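Local coordinates for Ice-binding protein isoform1a (Antarctomyces psychrotrophicus, PDB 7BWX) that binds ice, as an antifreeze protein of a cold-living Antarctic fungus, probably recognising the prism planes of the crystal, at residues A[11-22]-A[190-198]. The protein carries 1 engineered substitution. Residues are numbered along the deposited sequence; the frame is centred on the assembly and turned at random.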
loop_
_atom_site.group_PDB
_atom_site.type_symbol
_atom_site.label_atom_id
_atom_site.label_comp_id
_atom_site.label_asym_id
_atom_site.label_seq_id
_atom_site.Cartn_x
_atom_site.Cartn_y
_atom_site.Cartn_z
ATOM N N LEU A 11 10.918 -3.269 -5.341
ATOM C CA LEU A 11 10.167 -4.182 -4.434
ATOM C C LEU A 11 10.667 -5.615 -4.638
ATOM O O LEU A 11 10.190 -6.486 -3.923
ATOM C CB LEU A 11 8.668 -4.100 -4.705
ATOM C CG LEU A 11 8.001 -2.776 -4.348
ATOM C CD1 LEU A 11 6.523 -2.827 -4.671
ATOM C CD2 LEU A 11 8.209 -2.447 -2.908
ATOM N N GLY A 12 11.561 -5.840 -5.609
ATOM C CA GLY A 12 12.135 -7.167 -5.872
ATOM C C GLY A 12 11.049 -8.225 -6.000
ATOM O O GLY A 12 10.075 -8.045 -6.761
ATOM N N ALA A 13 11.144 -9.311 -5.242
ATOM C CA ALA A 13 10.196 -10.422 -5.389
ATOM C C ALA A 13 8.830 -10.039 -4.808
ATOM O O ALA A 13 7.885 -10.785 -5.103
ATOM C CB ALA A 13 10.701 -11.687 -4.753
ATOM N N ALA A 14 8.709 -8.953 -4.051
ATOM C CA ALA A 14 7.393 -8.503 -3.514
ATOM C C ALA A 14 6.544 -7.867 -4.631
ATOM O O ALA A 14 5.347 -7.643 -4.409
ATOM C CB ALA A 14 7.587 -7.550 -2.365
ATOM N N SER A 15 7.125 -7.572 -5.802
ATOM C CA SER A 15 6.453 -6.728 -6.831
ATOM C C SER A 15 5.193 -7.404 -7.399
ATOM O O SER A 15 4.334 -6.669 -7.880
ATOM C CB SER A 15 7.418 -6.346 -7.946
ATOM O OG SER A 15 7.624 -7.504 -8.742
ATOM N N SER A 16 5.043 -8.725 -7.307
ATOM C CA SER A 16 3.882 -9.454 -7.850
ATOM C C SER A 16 2.766 -9.662 -6.809
ATOM O O SER A 16 1.684 -10.215 -7.190
ATOM C CB SER A 16 4.356 -10.731 -8.434
ATOM O OG SER A 16 4.805 -11.616 -7.409
ATOM N N PHE A 17 2.966 -9.223 -5.567
ATOM C CA PHE A 17 2.025 -9.515 -4.450
ATOM C C PHE A 17 0.971 -8.427 -4.313
ATOM O O PHE A 17 1.337 -7.246 -4.231
ATOM C CB PHE A 17 2.780 -9.720 -3.124
ATOM C CG PHE A 17 3.470 -11.061 -3.045
ATOM C CD1 PHE A 17 4.659 -11.301 -3.733
ATOM C CD2 PHE A 17 2.867 -12.101 -2.376
ATOM C CE1 PHE A 17 5.244 -12.555 -3.725
ATOM C CE2 PHE A 17 3.471 -13.345 -2.328
ATOM C CZ PHE A 17 4.650 -13.572 -2.998
ATOM N N GLY A 18 -0.291 -8.831 -4.195
ATOM C CA GLY A 18 -1.367 -7.918 -3.772
ATOM C C GLY A 18 -1.444 -7.790 -2.267
ATOM O O GLY A 18 -1.832 -6.720 -1.789
ATOM N N ALA A 19 -1.112 -8.871 -1.554
ATOM C CA ALA A 19 -1.126 -8.925 -0.080
ATOM C C ALA A 19 0.033 -9.826 0.346
ATOM O O ALA A 19 0.145 -11.009 -0.108
ATOM C CB ALA A 19 -2.435 -9.414 0.446
ATOM N N LEU A 20 0.862 -9.277 1.203
ATOM C CA LEU A 20 2.020 -10.001 1.768
ATOM C C LEU A 20 2.119 -9.626 3.243
ATOM O O LEU A 20 2.086 -8.412 3.584
ATOM C CB LEU A 20 3.267 -9.601 0.992
ATOM C CG LEU A 20 4.554 -10.222 1.487
ATOM C CD1 LEU A 20 4.528 -11.713 1.243
ATOM C CD2 LEU A 20 5.713 -9.523 0.783
ATOM N N ALA A 21 2.061 -10.621 4.115
ATOM C CA ALA A 21 2.105 -10.340 5.559
ATOM C C ALA A 21 2.712 -11.535 6.239
ATOM O O ALA A 21 2.204 -12.639 6.103
ATOM C CB ALA A 21 0.746 -10.077 6.073
ATOM N N PRO A 22 3.749 -11.312 7.057
ATOM C CA PRO A 22 4.411 -12.448 7.674
ATOM C C PRO A 22 3.463 -13.207 8.606
ATOM O O PRO A 22 3.447 -14.455 8.588
ATOM C CB PRO A 22 5.572 -11.814 8.413
ATOM C CG PRO A 22 5.222 -10.339 8.543
ATOM C CD PRO A 22 4.357 -10.014 7.346
ATOM N N ALA A 190 -0.762 -2.525 -3.896
ATOM C CA ALA A 190 -0.358 -3.701 -3.097
ATOM C C ALA A 190 -0.392 -3.364 -1.620
ATOM O O ALA A 190 -0.220 -2.189 -1.289
ATOM C CB ALA A 190 1.003 -4.140 -3.544
ATOM N N LEU A 191 -0.652 -4.372 -0.788
ATOM C CA LEU A 191 -0.662 -4.262 0.677
ATOM C C LEU A 191 0.484 -5.116 1.235
ATOM O O LEU A 191 0.341 -6.352 1.236
ATOM C CB LEU A 191 -2.025 -4.705 1.221
ATOM C CG LEU A 191 -3.221 -3.979 0.611
ATOM C CD1 LEU A 191 -4.495 -4.499 1.197
ATOM C CD2 LEU A 191 -3.141 -2.475 0.759
ATOM N N LEU A 192 1.612 -4.477 1.597
ATOM C CA LEU A 192 2.836 -5.175 2.053
ATOM C C LEU A 192 3.061 -4.831 3.525
ATOM O O LEU A 192 3.583 -3.724 3.850
ATOM C CB LEU A 192 4.006 -4.732 1.165
ATOM C CG LEU A 192 3.811 -4.862 -0.337
ATOM C CD1 LEU A 192 5.061 -4.459 -1.061
ATOM C CD2 LEU A 192 3.435 -6.264 -0.770
ATOM N N ALA A 193 2.577 -5.702 4.402
ATOM C CA ALA A 193 2.484 -5.472 5.857
ATOM C C ALA A 193 3.702 -6.053 6.559
ATOM O O ALA A 193 4.289 -7.007 6.021
ATOM C CB ALA A 193 1.247 -6.066 6.444
ATOM N N GLY A 194 4.053 -5.472 7.697
ATOM C CA GLY A 194 5.125 -6.005 8.548
ATOM C C GLY A 194 4.573 -6.958 9.602
ATOM O O GLY A 194 5.377 -7.616 10.278
ATOM N N SER A 195 3.254 -7.003 9.800
ATOM C CA SER A 195 2.608 -7.948 10.753
ATOM C C SER A 195 1.529 -8.768 10.037
ATOM O O SER A 195 1.870 -9.831 9.496
ATOM C CB SER A 195 2.096 -7.224 11.994
ATOM O OG SER A 195 1.117 -6.224 11.690
ATOM N N ALA A 196 0.271 -8.319 10.068
ATOM C CA ALA A 196 -0.866 -9.002 9.431
ATOM C C ALA A 196 -1.548 -8.041 8.453
ATOM O O ALA A 196 -1.342 -6.821 8.545
ATOM C CB ALA A 196 -1.836 -9.532 10.453
ATOM N N VAL A 197 -2.300 -8.606 7.526
ATOM C CA VAL A 197 -3.270 -7.850 6.689
ATOM C C VAL A 197 -4.666 -8.345 7.069
ATOM O O VAL A 197 -4.888 -9.579 7.068
ATOM C CB VAL A 197 -2.986 -8.044 5.199
ATOM C CG1 VAL A 197 -4.128 -7.508 4.327
ATOM C CG2 VAL A 197 -1.690 -7.396 4.819
ATOM N N THR A 198 -5.576 -7.436 7.370
ATOM C CA THR A 198 -7.008 -7.795 7.536
ATOM C C THR A 198 -7.789 -7.220 6.360
ATOM O O THR A 198 -7.488 -6.058 5.929
ATOM C CB THR A 198 -7.622 -7.344 8.855
ATOM O OG1 THR A 198 -7.728 -5.919 8.889
ATOM C CG2 THR A 198 -6.796 -7.828 10.029
#
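In the right-handed beta-helix of this ice-binding protein, strand 19-20, near the start of the chain, lies parallel to strand 186-192, so that residues some 172 positions apart in the chain become neighbours in adjacent coils; on its other side strand 19-20 pairs with strand 36-39. Ala19 pairs with Leu191, and Leu20 with Leu192, each pair putting its side chains on one face. Leu191 N donates to Gly18 O at 2.8 Å, approaching from above the carbonyl plane; Leu191 O then receives Leu20 N at 3.0 Å, and Leu20 O takes Ala193 N at 2.9 Å, the last two donors nearly in line with their carbonyls. Leu191 O also meets Ala19 CA in a CA-H...O contact.

The two sheet faces are apolar. Leu192 carries one of them: its CG lies anti to its carbonyl carbon (chi1 -53°), and the extended chain beyond splits its methyls between two groups of neighbours. CD2 packs on Leu20 CB at 3.8 Å and more distantly on Phe17 CB, while CD1 reaches Leu11 CD2 and Ala14 CB, joining the sheet to the loop of residues 11-17, where Leu11 and Phe17 also touch helix 61-79.

Past the paired strands, residues 193-197 curve around Ala21 and Pro22. Ala21 CB sits 3.8 Å from Val197 CG2 and also touches Ala193 CB. The CG and CD of Pro22 press against the carbonyl oxygens of the bend, CG 3.2 Å from Gly194 O and CD 3.3 Å from Ser195 O. An alanine here would remove both ring carbons, and would probably leave these oxygens without their apolar neighbours and open a gap between the two segments. Chemically, directional backbone bonds set the coil-to-coil register, whereas methyl packing ties the strand to the N-terminal loop, which in turn rests on helix 61-79.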